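Local coordinates for protein DyP-type peroxidase (PDB 4GS1) that probably uses a bound haem to reduce hydrogen peroxide while oxidising dyes and other bulky substrates, as in other dye-decolorising peroxidases, at residues P61-P66 against L116-A121; L105-G110 against L151-E156; R141-G146 against T177-L182; H233-G238 against L376-A381. One frame throughout, in Å; residues are numbered along the deposited sequence.

Overall arrangement
The four contacts run from sheet core to solvent-lined surface of a two-domain ferredoxin-like peroxidase. Interaction 2, fully buried, pairs strands 106-111 and 149-155 through backbone bonds; interaction 3 reaches the same N-terminal sheet at its outermost strand, 176-185, but relies on arginine and tryptophan hydrogen bonds and on water. Interaction 4 is also buried, yet its side-chain contacts are apolar and it belongs to the C-terminal sheet. Interaction 1 is a small surface contact bridged by two waters. Residues 376-381 touch both interaction 2, through Val-379 and Pro-380, and interaction 3, through Phe-377, while Trp-235 of interaction 4 packs on Leu-116 of interaction 1; the two halves are thus joined at several points.

Interaction 1 (P61-P66 against L116-A121); sequences PARAEP and LEAMDA
Ala-118, Pro-66 and Arg-63 carry this contact, in which the end of helix 113-118, closed by a Schellman motif at Asp-120, meets the loop that leads into helix 66-90. The methyl CB of Ala-118 lies over the centre of the Arg-63 guanidinium face, 4.0 Å from its CZ. The arginine reaches it with a chain extended from CG to NE, its CG anti to the backbone N (chi1 -164°). The polar end is held from elsewhere, by a salt bridge from NE to Asp-148. An alanine in place of Arg-63 would probably leave the carboxylate of Asp-148 without this charged mate and the Ala-118 methyl without the guanidinium it packs on. Pro-66, the first residue of its helix, follows the N-cap Glu-65 and packs against the turn beyond Ala-118: its CB is 3.9 Å from CB of Asp-120, and its CA makes a C-H...O contact of 3.4 Å with the carbonyl O of Ala-118. Water fills in where the backbones do not bond directly. One molecule donates both to Arg-63 O and to Ala-118 O, at 2.7 Å each; a second gives Met-119 O a bond of 2.8 Å and reaches Pro-66 O only weakly.

Interaction 2 (L105-G110 against L151-E156); sequences LMVTIG and LQVGAE
Thr-108 and Gln-152 form one of two hydrogen-bonded pairs that join strands 106-111 and 149-155, antiparallel neighbours in the four-stranded ferredoxin-like sheet. Their backbones bond in both directions, Thr-108 N to Gln-152 O at 2.8 Å and Gln-152 N to Thr-108 O at 3.0 Å. Met-106 and Gly-154 repeat the pattern, each N 2.9 Å from the other's O. A water lies within bonding distance of Gln-152 O, of Thr-108 OG1 (2.9 Å) and, weakly, of Met-106 O, and must share its two hydrogens among the three. The threonine hydroxyl also hydrogen-bonds Pro-41 O, while the alternate amides of strand 106-111 turn outward: Val-107 N bonds His-88 NE2 and Ile-109 N bonds Gln-40 OE1. On the face of Val-107, Ile-109, Leu-151 and Val-153, Leu-151 CD2 comes 3.8 Å from Ile-109 CG1, the side chains lying side by side, and helices 66-90 and 158-172 pack there. Leu-105 joins them, with CD1 4.1 Å from Val-153 CG1. That face is thus wholly apolar, whereas the face of Thr-108, Gln-152 and Met-106 is mixed, so that Gln-152 O, already bonded across the strands, can take a second donor, and Met-106 O a weak one.

Interaction 3 (R141-G146 against T177-L182); sequences RPRWCG and TVRWSL
Side chains of the outer strand 176-185 reach into a surface loop here, Arg-179 and Trp-180 each giving a hydrogen bond to a backbone carbonyl of residues 141-146. Both residues face Ala-55 of strand 50-58 in a classic beta bulge. Arg-179, extended from CG to NE, sends NE to Cys-145 O at 2.8 Å, nearly along the C=O axis (165° at the oxygen). Trp-180 NE1 meets Gly-146 O at 2.9 Å, but less squarely, the acceptor lying 25° out of the ring plane. The Trp-144 carbonyl O sits over one face of the same indole, toward the rim. Arg-143 is modelled in two conformers, and its pairing is tentative: in the one described it folds back at chi2 and chi3 and crosses Arg-179 at about a right angle, the two NH1 atoms 3.5 Å apart. There one water accepts from Arg-179 NH2 and, weakly, from Arg-143 NH1; another accepts from Arg-143 NE and donates to Arg-179 O. In this conformer two like charges come close, a repulsion the waters would probably ease. Arg-179 itself is held independently of that pairing, by its bond to Cys-145 O and by a salt bridge from NH1 to Asp-57 that would balance its charge.

Interaction 4 (H233-G238 against L376-A381); sequences HAWMDG and LFAVPA
Met-236 and Trp-235, in a 3-10 turn, meet the end of strand 369-379 and the residues after it, where the directions of 235-238 and 378-381 lie 72° apart. The methionine and the tryptophan share the packing. The bend at chi2 of Met-236 brings SD to 3.7 Å from Ala-378 CB and 3.9 Å from Pro-380 CB, while that at chi3 sets CE 3.8 Å from the backbone N of Val-379. Trp-235 approaches the same alanine from another direction: CG takes the position between backbone N and carbonyl carbon (chi1 63°), and CH2 at the far end of the indole comes 4.0 Å from Ala-378 CB. Met-236 CG in turn lies over one face of that indole, toward its rim. An alanine in place of Met-236 would probably open a gap beside Ala-378 and Pro-380 and leave this indole face less firmly packed. Farther along, Ala-381 CB is 3.8 Å from Gly-238 O. A water links the two backbones, donating to Trp-235 O and Asp-237 O and accepting from Ala-381 N at 2.9 Å. The indole N-H itself bonds Arg-124 O. Around the contact, Met-236 and Ala-378 both touch Tyr-241 of strand 240-249, the neighbour of strand 369-379 in the C-terminal sheet, while Trp-235 packs on Ile-111 and Val-379 on Thr-108, both of strand 106-111 in the N-terminal sheet.

Interaction 1 (P61-P66 against L116-A121)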
loop_
_atom_site.group_PDB
_atom_site.type_symbol
_atom_site.label_atom_id
_atom_site.label_comp_id
_atom_site.label_asym_id
_atom_site.label_seq_id
_atom_site.Cartn_x
_atom_site.Cartn_y
_atom_site.Cartn_z
ATOM N N PRO B 61 20.504 24.255 -9.794
ATOM C CA PRO B 61 20.883 24.546 -11.182
ATOM C C PRO B 61 21.956 23.595 -11.698
ATOM O O PRO B 61 22.472 23.805 -12.797
ATOM C CB PRO B 61 21.401 25.990 -11.112
ATOM C CG PRO B 61 21.898 26.148 -9.719
ATOM C CD PRO B 61 21.107 25.206 -8.842
ATOM N N ALA B 62 22.282 22.566 -10.918
ATOM C CA ALA B 62 23.224 21.540 -11.358
ATOM C C ALA B 62 22.785 20.897 -12.673
ATOM O O ALA B 62 23.600 20.670 -13.571
ATOM C CB ALA B 62 23.385 20.480 -10.287
ATOM N N ARG B 63 21.494 20.601 -12.785
ATOM C CA ARG B 63 20.962 19.994 -14.001
ATOM C C ARG B 63 21.164 20.868 -15.246
ATOM O O ARG B 63 21.322 20.352 -16.351
ATOM C CB ARG B 63 19.476 19.655 -13.830
ATOM C CG ARG B 63 18.967 18.686 -14.894
ATOM C CD ARG B 63 17.466 18.434 -14.817
ATOM N NE ARG B 63 17.097 17.341 -15.715
ATOM C CZ ARG B 63 16.973 17.466 -17.034
ATOM N NH1 ARG B 63 17.167 18.643 -17.616
ATOM N NH2 ARG B 63 16.648 16.415 -17.775
ATOM N N ALA B 64 21.177 22.188 -15.062
ATOM C CA ALA B 64 21.229 23.121 -16.196
ATOM C C ALA B 64 22.623 23.316 -16.799
ATOM O O ALA B 64 22.777 24.010 -17.804
ATOM C CB ALA B 64 20.637 24.466 -15.803
ATOM N N GLU B 65 23.633 22.711 -16.186
ATOM C CA GLU B 65 24.998 22.804 -16.696
ATOM C C GLU B 65 25.586 21.398 -16.801
ATOM O O GLU B 65 25.639 20.675 -15.807
ATOM C CB GLU B 65 25.841 23.687 -15.772
ATOM C CG GLU B 65 27.082 24.266 -16.421
ATOM C CD GLU B 65 28.308 23.396 -16.224
ATOM O OE1 GLU B 65 28.789 23.296 -15.070
ATOM O OE2 GLU B 65 28.789 22.812 -17.223
ATOM N N PRO B 66 26.024 21.006 -18.012
ATOM C CA PRO B 66 26.456 19.629 -18.304
ATOM C C PRO B 66 27.498 19.071 -17.333
ATOM O O PRO B 66 27.347 17.935 -16.890
ATOM C CB PRO B 66 27.043 19.736 -19.716
ATOM C CG PRO B 66 26.301 20.883 -20.334
ATOM C CD PRO B 66 26.075 21.865 -19.211
ATOM N N LEU B 116 21.207 11.699 -19.927
ATOM C CA LEU B 116 22.279 11.814 -20.911
ATOM C C LEU B 116 22.172 13.142 -21.648
ATOM O O LEU B 116 23.189 13.772 -21.956
ATOM C CB LEU B 116 22.272 10.623 -21.880
ATOM C CG LEU B 116 22.899 9.329 -21.342
ATOM C CD1 LEU B 116 21.999 8.612 -20.317
ATOM C CD2 LEU B 116 23.230 8.393 -22.486
ATOM N N GLU B 117 20.947 13.588 -21.905
ATOM C CA GLU B 117 20.754 14.899 -22.532
ATOM C C GLU B 117 21.279 16.028 -21.637
ATOM O O GLU B 117 21.978 16.928 -22.105
ATOM C CB GLU B 117 19.283 15.131 -22.910
ATOM C CG GLU B 117 18.744 14.150 -23.956
ATOM C CD GLU B 117 19.636 14.035 -25.196
ATOM O OE1 GLU B 117 20.194 15.066 -25.637
ATOM O OE2 GLU B 117 19.785 12.908 -25.729
ATOM N N ALA B 118 20.961 15.969 -20.346
ATOM C CA ALA B 118 21.443 16.977 -19.398
ATOM C C ALA B 118 22.969 16.992 -19.290
ATOM O O ALA B 118 23.563 18.035 -19.022
ATOM C CB ALA B 118 20.823 16.759 -18.025
ATOM N N MET B 119 23.599 15.834 -19.477
ATOM C CA MET B 119 25.058 15.745 -19.412
ATOM C C MET B 119 25.715 16.073 -20.751
ATOM O O MET B 119 26.935 15.959 -20.876
ATOM C CB MET B 119 25.507 14.347 -18.965
ATOM C CG MET B 119 25.014 13.935 -17.593
ATOM S SD MET B 119 25.631 12.322 -17.048
ATOM C CE MET B 119 24.974 11.236 -18.308
ATOM N N ASP B 120 24.911 16.473 -21.739
ATOM C CA ASP B 120 25.405 16.731 -23.096
ATOM C C ASP B 120 26.155 15.493 -23.586
ATOM O O ASP B 120 27.286 15.574 -24.068
ATOM C CB ASP B 120 26.295 17.985 -23.129
ATOM C CG ASP B 120 26.607 18.459 -24.544
ATOM O OD1 ASP B 120 25.796 18.219 -25.465
ATOM O OD2 ASP B 120 27.672 19.083 -24.735
ATOM N N ALA B 121 25.507 14.340 -23.443
ATOM C CA ALA B 121 26.127 13.061 -23.766
ATOM C C ALA B 121 25.277 12.215 -24.706
ATOM O O ALA B 121 25.187 10.996 -24.544
ATOM C CB ALA B 121 26.428 12.290 -22.490
HETATM O O HOH W 1 22.653 20.519 -18.702
HETATM O O HOH W 2 29.104 16.197 -19.164
#

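Interaction 2 (L105-G110 against L151-E156)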
loop_
_atom_site.group_PDB
_atom_site.type_symbol
_atom_site.label_atom_id
_atom_site.label_comp_id
_atom_site.label_asym_id
_atom_site.label_seq_id
_atom_site.Cartn_x
_atom_site.Cartn_y
_atom_site.Cartn_z
ATOM N N LEU B 105 14.901 -7.949 0.675
ATOM C CA LEU B 105 15.061 -6.542 0.282
ATOM C C LEU B 105 16.026 -6.408 -0.885
ATOM O O LEU B 105 17.137 -6.927 -0.839
ATOM C CB LEU B 105 15.547 -5.709 1.471
ATOM C CG LEU B 105 15.872 -4.244 1.195
ATOM C CD1 LEU B 105 14.628 -3.532 0.665
ATOM C CD2 LEU B 105 16.371 -3.576 2.477
ATOM N N MET B 106 15.590 -5.721 -1.937
ATOM C CA MET B 106 16.406 -5.562 -3.133
ATOM C C MET B 106 16.247 -4.175 -3.735
ATOM O O MET B 106 15.149 -3.605 -3.716
ATOM C CB MET B 106 16.053 -6.640 -4.172
ATOM C CG MET B 106 14.551 -6.785 -4.447
ATOM S SD MET B 106 14.182 -8.051 -5.706
ATOM C CE MET B 106 14.682 -9.552 -4.877
ATOM N N VAL B 107 17.347 -3.646 -4.271
ATOM C CA VAL B 107 17.397 -2.299 -4.845
ATOM C C VAL B 107 17.927 -2.348 -6.280
ATOM O O VAL B 107 18.990 -2.929 -6.534
ATOM C CB VAL B 107 18.308 -1.360 -3.999
ATOM C CG1 VAL B 107 18.301 0.053 -4.577
ATOM C CG2 VAL B 107 17.849 -1.329 -2.545
ATOM N N THR B 108 17.182 -1.746 -7.209
ATOM C CA THR B 108 17.570 -1.635 -8.613
ATOM C C THR B 108 17.790 -0.169 -8.968
ATOM O O THR B 108 16.982 0.682 -8.594
ATOM C CB THR B 108 16.449 -2.142 -9.534
ATOM O OG1 THR B 108 15.879 -3.339 -8.993
ATOM C CG2 THR B 108 16.980 -2.406 -10.949
ATOM N N ILE B 109 18.859 0.129 -9.707
ATOM C CA ILE B 109 19.191 1.510 -10.050
ATOM C C ILE B 109 19.153 1.728 -11.567
ATOM O O ILE B 109 19.803 1.004 -12.324
ATOM C CB ILE B 109 20.601 1.900 -9.512
ATOM C CG1 ILE B 109 20.678 1.720 -7.989
ATOM C CG2 ILE B 109 20.937 3.320 -9.888
ATOM C CD1 ILE B 109 22.118 1.848 -7.434
ATOM N N GLY B 110 18.396 2.725 -12.019
ATOM C CA GLY B 110 18.263 2.955 -13.451
ATOM C C GLY B 110 18.481 4.390 -13.881
ATOM O O GLY B 110 18.464 5.316 -13.055
ATOM N N LEU B 151 14.836 4.438 -8.957
ATOM C CA LEU B 151 15.076 3.359 -7.999
ATOM C C LEU B 151 13.856 2.431 -8.020
ATOM O O LEU B 151 12.716 2.898 -8.005
ATOM C CB LEU B 151 15.302 3.879 -6.576
ATOM C CG LEU B 151 16.615 4.606 -6.287
ATOM C CD1 LEU B 151 16.625 5.101 -4.841
ATOM C CD2 LEU B 151 17.794 3.675 -6.543
ATOM N N GLN B 152 14.095 1.123 -8.093
ATOM C CA GLN B 152 13.050 0.143 -7.815
ATOM C C GLN B 152 13.467 -0.502 -6.504
ATOM O O GLN B 152 14.549 -1.080 -6.413
ATOM C CB GLN B 152 12.951 -0.922 -8.914
ATOM C CG GLN B 152 11.901 -2.014 -8.612
ATOM C CD GLN B 152 11.903 -3.159 -9.607
ATOM O OE1 GLN B 152 12.960 -3.693 -9.977
ATOM N NE2 GLN B 152 10.722 -3.556 -10.032
ATOM N N VAL B 153 12.630 -0.378 -5.480
ATOM C CA VAL B 153 12.932 -0.970 -4.187
ATOM C C VAL B 153 11.869 -2.021 -3.911
ATOM O O VAL B 153 10.680 -1.751 -4.052
ATOM C CB VAL B 153 12.946 0.090 -3.066
ATOM C CG1 VAL B 153 13.584 -0.485 -1.802
ATOM C CG2 VAL B 153 13.701 1.347 -3.506
ATOM N N GLY B 154 12.286 -3.229 -3.537
ATOM C CA GLY B 154 11.326 -4.292 -3.313
ATOM C C GLY B 154 11.596 -5.021 -2.011
ATOM O O GLY B 154 12.737 -5.124 -1.586
ATOM N N ALA B 155 10.544 -5.524 -1.380
ATOM C CA ALA B 155 10.697 -6.339 -0.179
ATOM C C ALA B 155 9.442 -7.137 0.066
ATOM O O ALA B 155 8.388 -6.809 -0.467
ATOM C CB ALA B 155 11.013 -5.464 1.025
ATOM N N GLU B 156 9.551 -8.183 0.876
ATOM C CA GLU B 156 8.401 -9.028 1.190
ATOM C C GLU B 156 7.579 -8.425 2.333
ATOM O O GLU B 156 6.513 -8.933 2.673
ATOM C CB GLU B 156 8.885 -10.443 1.551
ATOM C CG GLU B 156 7.790 -11.512 1.744
ATOM C CD GLU B 156 7.066 -11.896 0.458
ATOM O OE1 GLU B 156 7.554 -11.572 -0.647
ATOM O OE2 GLU B 156 6.001 -12.546 0.554
HETATM O O HOH W 3 14.322 -4.041 -6.660
#

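Interaction 3 (R141-G146 against T177-L182)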
loop_
_atom_site.group_PDB
_atom_site.type_symbol
_atom_site.label_atom_id
_atom_site.label_comp_id
_atom_site.label_asym_id
_atom_site.label_seq_id
_atom_site.Cartn_x
_atom_site.Cartn_y
_atom_site.Cartn_z
ATOM N N ARG B 141 -0.322 11.474 -17.920
ATOM C CA ARG B 141 -0.075 12.688 -17.129
ATOM C C ARG B 141 1.418 12.960 -17.192
ATOM O O ARG B 141 2.208 12.122 -16.765
ATOM C CB ARG B 141 -0.448 12.467 -15.653
ATOM C CG ARG B 141 -1.931 12.571 -15.305
ATOM C CD ARG B 141 -2.742 11.430 -15.865
ATOM N NE ARG B 141 -4.087 11.391 -15.292
ATOM C CZ ARG B 141 -5.176 11.068 -15.981
ATOM N NH1 ARG B 141 -5.077 10.767 -17.271
ATOM N NH2 ARG B 141 -6.363 11.056 -15.389
ATOM N N PRO B 142 1.823 14.138 -17.703
ATOM C CA PRO B 142 3.255 14.415 -17.894
ATOM C C PRO B 142 4.134 14.238 -16.653
ATOM O O PRO B 142 5.266 13.763 -16.774
ATOM C CB PRO B 142 3.265 15.881 -18.346
ATOM C CG PRO B 142 1.955 16.056 -19.036
ATOM C CD PRO B 142 0.979 15.220 -18.242
ATOM N N ARG B 143 3.617 14.603 -15.483
ATOM C CA ARG B 143 4.414 14.520 -14.263
ATOM C C ARG B 143 4.509 13.097 -13.717
ATOM O O ARG B 143 5.257 12.841 -12.773
ATOM C CB ARG B 143 3.884 15.483 -13.201
ATOM C CG ARG B 143 4.062 16.954 -13.580
ATOM C CD ARG B 143 5.502 17.271 -14.032
ATOM N NE ARG B 143 6.492 17.168 -12.955
ATOM C CZ ARG B 143 7.711 17.696 -13.002
ATOM N NH1 ARG B 143 8.101 18.380 -14.071
ATOM N NH2 ARG B 143 8.540 17.559 -11.973
ATOM N N TRP B 144 3.756 12.181 -14.320
ATOM C CA TRP B 144 3.835 10.759 -13.991
ATOM C C TRP B 144 4.627 10.015 -15.066
ATOM O O TRP B 144 4.578 8.785 -15.135
ATOM C CB TRP B 144 2.439 10.135 -13.917
ATOM C CG TRP B 144 1.630 10.487 -12.723
ATOM C CD1 TRP B 144 2.020 11.220 -11.641
ATOM C CD2 TRP B 144 0.271 10.102 -12.487
ATOM N NE1 TRP B 144 0.969 11.320 -10.740
ATOM C CE2 TRP B 144 -0.112 10.637 -11.241
ATOM C CE3 TRP B 144 -0.663 9.360 -13.217
ATOM C CZ2 TRP B 144 -1.391 10.448 -10.707
ATOM C CZ3 TRP B 144 -1.932 9.161 -12.680
ATOM C CH2 TRP B 144 -2.284 9.710 -11.441
ATOM N N CYS B 145 5.344 10.758 -15.906
ATOM C CA CYS B 145 6.140 10.146 -16.963
ATOM C C CYS B 145 7.609 10.508 -16.876
ATOM O O CYS B 145 7.964 11.586 -16.406
ATOM C CB CYS B 145 5.625 10.567 -18.340
ATOM S SG CYS B 145 3.962 10.003 -18.700
ATOM N N GLY B 146 8.464 9.609 -17.351
ATOM C CA GLY B 146 9.878 9.922 -17.474
ATOM C C GLY B 146 10.660 10.022 -16.173
ATOM O O GLY B 146 10.288 9.444 -15.148
ATOM N N THR B 177 15.561 15.089 -6.788
ATOM C CA THR B 177 14.201 15.416 -6.360
ATOM C C THR B 177 13.263 14.344 -6.906
ATOM O O THR B 177 13.402 13.939 -8.059
ATOM C CB THR B 177 13.744 16.771 -6.927
ATOM O OG1 THR B 177 14.706 17.785 -6.602
ATOM C CG2 THR B 177 12.398 17.154 -6.341
ATOM N N VAL B 178 12.320 13.877 -6.093
ATOM C CA VAL B 178 11.335 12.913 -6.588
ATOM C C VAL B 178 10.437 13.532 -7.658
ATOM O O VAL B 178 9.853 14.605 -7.452
ATOM C CB VAL B 178 10.466 12.337 -5.450
ATOM C CG1 VAL B 178 9.352 11.478 -6.019
ATOM C CG2 VAL B 178 11.313 11.493 -4.501
ATOM N N ARG B 179 10.336 12.860 -8.804
ATOM C CA ARG B 179 9.447 13.295 -9.880
ATOM C C ARG B 179 8.071 12.639 -9.765
ATOM O O ARG B 179 7.040 13.323 -9.771
ATOM C CB ARG B 179 10.069 12.985 -11.251
ATOM C CG ARG B 179 9.268 13.500 -12.437
ATOM C CD ARG B 179 9.970 13.170 -13.771
ATOM N NE ARG B 179 9.176 13.628 -14.913
ATOM C CZ ARG B 179 9.274 14.843 -15.446
ATOM N NH1 ARG B 179 10.144 15.728 -14.958
ATOM N NH2 ARG B 179 8.504 15.178 -16.469
ATOM N N TRP B 180 8.061 11.316 -9.660
ATOM C CA TRP B 180 6.835 10.567 -9.399
ATOM C C TRP B 180 7.215 9.270 -8.689
ATOM O O TRP B 180 8.369 8.853 -8.712
ATOM C CB TRP B 180 6.015 10.299 -10.686
ATOM C CG TRP B 180 6.720 9.496 -11.759
ATOM C CD1 TRP B 180 7.383 9.993 -12.863
ATOM C CD2 TRP B 180 6.836 8.072 -11.837
ATOM N NE1 TRP B 180 7.897 8.955 -13.611
ATOM C CE2 TRP B 180 7.577 7.768 -13.001
ATOM C CE3 TRP B 180 6.381 7.019 -11.029
ATOM C CZ2 TRP B 180 7.875 6.458 -13.380
ATOM C CZ3 TRP B 180 6.681 5.709 -11.408
ATOM C CH2 TRP B 180 7.425 5.443 -12.570
ATOM N N SER B 181 6.252 8.645 -8.029
ATOM C CA SER B 181 6.507 7.331 -7.454
ATOM C C SER B 181 5.218 6.545 -7.404
ATOM O O SER B 181 4.128 7.116 -7.468
ATOM C CB SER B 181 7.122 7.444 -6.054
ATOM O OG SER B 181 6.115 7.707 -5.082
ATOM N N LEU B 182 5.329 5.226 -7.310
ATOM C CA LEU B 182 4.136 4.392 -7.164
ATOM C C LEU B 182 4.484 3.123 -6.400
ATOM O O LEU B 182 5.492 2.465 -6.689
ATOM C CB LEU B 182 3.532 4.040 -8.531
ATOM C CG LEU B 182 2.179 3.318 -8.564
ATOM C CD1 LEU B 182 1.121 4.121 -7.854
ATOM C CD2 LEU B 182 1.776 3.066 -10.024
HETATM O O HOH W 4 6.710 14.165 -18.773
HETATM O O HOH W 5 8.946 17.100 -8.952
HETATM O O HOH W 6 6.488 15.877 -10.677
HETATM O O HOH W 7 7.885 17.982 -16.982
#

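Interaction 4 (H233-G238 against L376-A381)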
loop_
_atom_site.group_PDB
_atom_site.type_symbol
_atom_site.label_atom_id
_atom_site.label_comp_id
_atom_site.label_asym_id
_atom_site.label_seq_id
_atom_site.Cartn_x
_atom_site.Cartn_y
_atom_site.Cartn_z
ATOM N N HIS B 233 28.479 3.276 -26.626
ATOM C CA HIS B 233 27.202 2.746 -26.137
ATOM C C HIS B 233 27.385 1.500 -25.265
ATOM O O HIS B 233 26.410 0.955 -24.748
ATOM C CB HIS B 233 26.293 2.377 -27.318
ATOM C CG HIS B 233 25.953 3.524 -28.217
ATOM N ND1 HIS B 233 25.342 3.349 -29.442
ATOM C CD2 HIS B 233 26.128 4.860 -28.075
ATOM C CE1 HIS B 233 25.156 4.524 -30.012
ATOM N NE2 HIS B 233 25.627 5.460 -29.206
ATOM N N ALA B 234 28.624 1.042 -25.109
ATOM C CA ALA B 234 28.890 -0.246 -24.464
ATOM C C ALA B 234 28.675 -0.271 -22.948
ATOM O O ALA B 234 28.726 -1.339 -22.334
ATOM C CB ALA B 234 30.302 -0.737 -24.819
ATOM N N TRP B 235 28.442 0.890 -22.338
ATOM C CA TRP B 235 28.126 0.937 -20.910
ATOM C C TRP B 235 26.853 0.160 -20.581
ATOM O O TRP B 235 26.625 -0.196 -19.423
ATOM C CB TRP B 235 28.017 2.382 -20.403
ATOM C CG TRP B 235 26.906 3.186 -21.022
ATOM C CD1 TRP B 235 26.940 3.846 -22.220
ATOM C CD2 TRP B 235 25.608 3.436 -20.459
ATOM N NE1 TRP B 235 25.736 4.480 -22.443
ATOM C CE2 TRP B 235 24.902 4.245 -21.379
ATOM C CE3 TRP B 235 24.972 3.056 -19.271
ATOM C CZ2 TRP B 235 23.592 4.678 -21.146
ATOM C CZ3 TRP B 235 23.669 3.482 -19.043
ATOM C CH2 TRP B 235 22.995 4.287 -19.973
ATOM N N MET B 236 26.032 -0.099 -21.597
ATOM C CA MET B 236 24.796 -0.866 -21.405
ATOM C C MET B 236 24.920 -2.341 -21.790
ATOM O O MET B 236 23.947 -3.086 -21.679
ATOM C CB MET B 236 23.610 -0.232 -22.151
ATOM C CG MET B 236 22.809 0.765 -21.327
ATOM S SD MET B 236 22.202 0.080 -19.772
ATOM C CE MET B 236 20.953 -1.060 -20.371
ATOM N N ASP B 237 26.102 -2.769 -22.235
ATOM C CA ASP B 237 26.326 -4.194 -22.498
ATOM C C ASP B 237 25.994 -5.026 -21.260
ATOM O O ASP B 237 26.511 -4.763 -20.171
ATOM C CB ASP B 237 27.787 -4.456 -22.898
ATOM C CG ASP B 237 28.132 -3.928 -24.282
ATOM O OD1 ASP B 237 27.294 -3.235 -24.891
ATOM O OD2 ASP B 237 29.260 -4.199 -24.756
ATOM N N GLY B 238 25.118 -6.014 -21.420
ATOM C CA GLY B 238 24.741 -6.869 -20.305
ATOM C C GLY B 238 23.669 -6.285 -19.396
ATOM O O GLY B 238 23.217 -6.946 -18.454
ATOM N N LEU B 376 10.854 4.960 -19.554
ATOM C CA LEU B 376 11.860 4.001 -19.982
ATOM C C LEU B 376 13.147 4.280 -19.220
ATOM O O LEU B 376 13.571 5.437 -19.107
ATOM C CB LEU B 376 12.095 4.106 -21.502
ATOM C CG LEU B 376 13.287 3.345 -22.098
ATOM C CD1 LEU B 376 13.120 1.836 -21.964
ATOM C CD2 LEU B 376 13.497 3.722 -23.569
ATOM N N PHE B 377 13.760 3.226 -18.680
ATOM C CA PHE B 377 15.018 3.349 -17.954
ATOM C C PHE B 377 16.016 2.298 -18.374
ATOM O O PHE B 377 15.663 1.133 -18.579
ATOM C CB PHE B 377 14.797 3.228 -16.438
ATOM C CG PHE B 377 14.022 4.368 -15.850
ATOM C CD1 PHE B 377 14.607 5.618 -15.700
ATOM C CD2 PHE B 377 12.712 4.195 -15.443
ATOM C CE1 PHE B 377 13.891 6.678 -15.155
ATOM C CE2 PHE B 377 11.990 5.256 -14.897
ATOM C CZ PHE B 377 12.585 6.497 -14.758
ATOM N N ALA B 378 17.269 2.722 -18.511
ATOM C CA ALA B 378 18.380 1.818 -18.769
ATOM C C ALA B 378 18.926 1.343 -17.425
ATOM O O ALA B 378 19.202 2.146 -16.526
ATOM C CB ALA B 378 19.476 2.535 -19.564
ATOM N N VAL B 379 19.064 0.032 -17.278
ATOM C CA VAL B 379 19.513 -0.542 -16.015
ATOM C C VAL B 379 20.797 -1.321 -16.264
ATOM O O VAL B 379 20.779 -2.474 -16.693
ATOM C CB VAL B 379 18.421 -1.436 -15.396
ATOM C CG1 VAL B 379 18.929 -2.108 -14.126
ATOM C CG2 VAL B 379 17.176 -0.606 -15.097
ATOM N N PRO B 380 21.940 -0.678 -16.001
ATOM C CA PRO B 380 23.205 -1.315 -16.387
ATOM C C PRO B 380 23.675 -2.422 -15.444
ATOM O O PRO B 380 23.210 -2.523 -14.314
ATOM C CB PRO B 380 24.205 -0.146 -16.395
ATOM C CG PRO B 380 23.620 0.880 -15.481
ATOM C CD PRO B 380 22.111 0.709 -15.530
ATOM N N ALA B 381 24.592 -3.255 -15.933
ATOM C CA ALA B 381 25.310 -4.195 -15.086
ATOM C C ALA B 381 26.612 -3.532 -14.647
ATOM O O ALA B 381 27.337 -2.973 -15.473
ATOM C CB ALA B 381 25.606 -5.469 -15.856
HETATM O O HOH W 8 25.601 -2.736 -18.596
#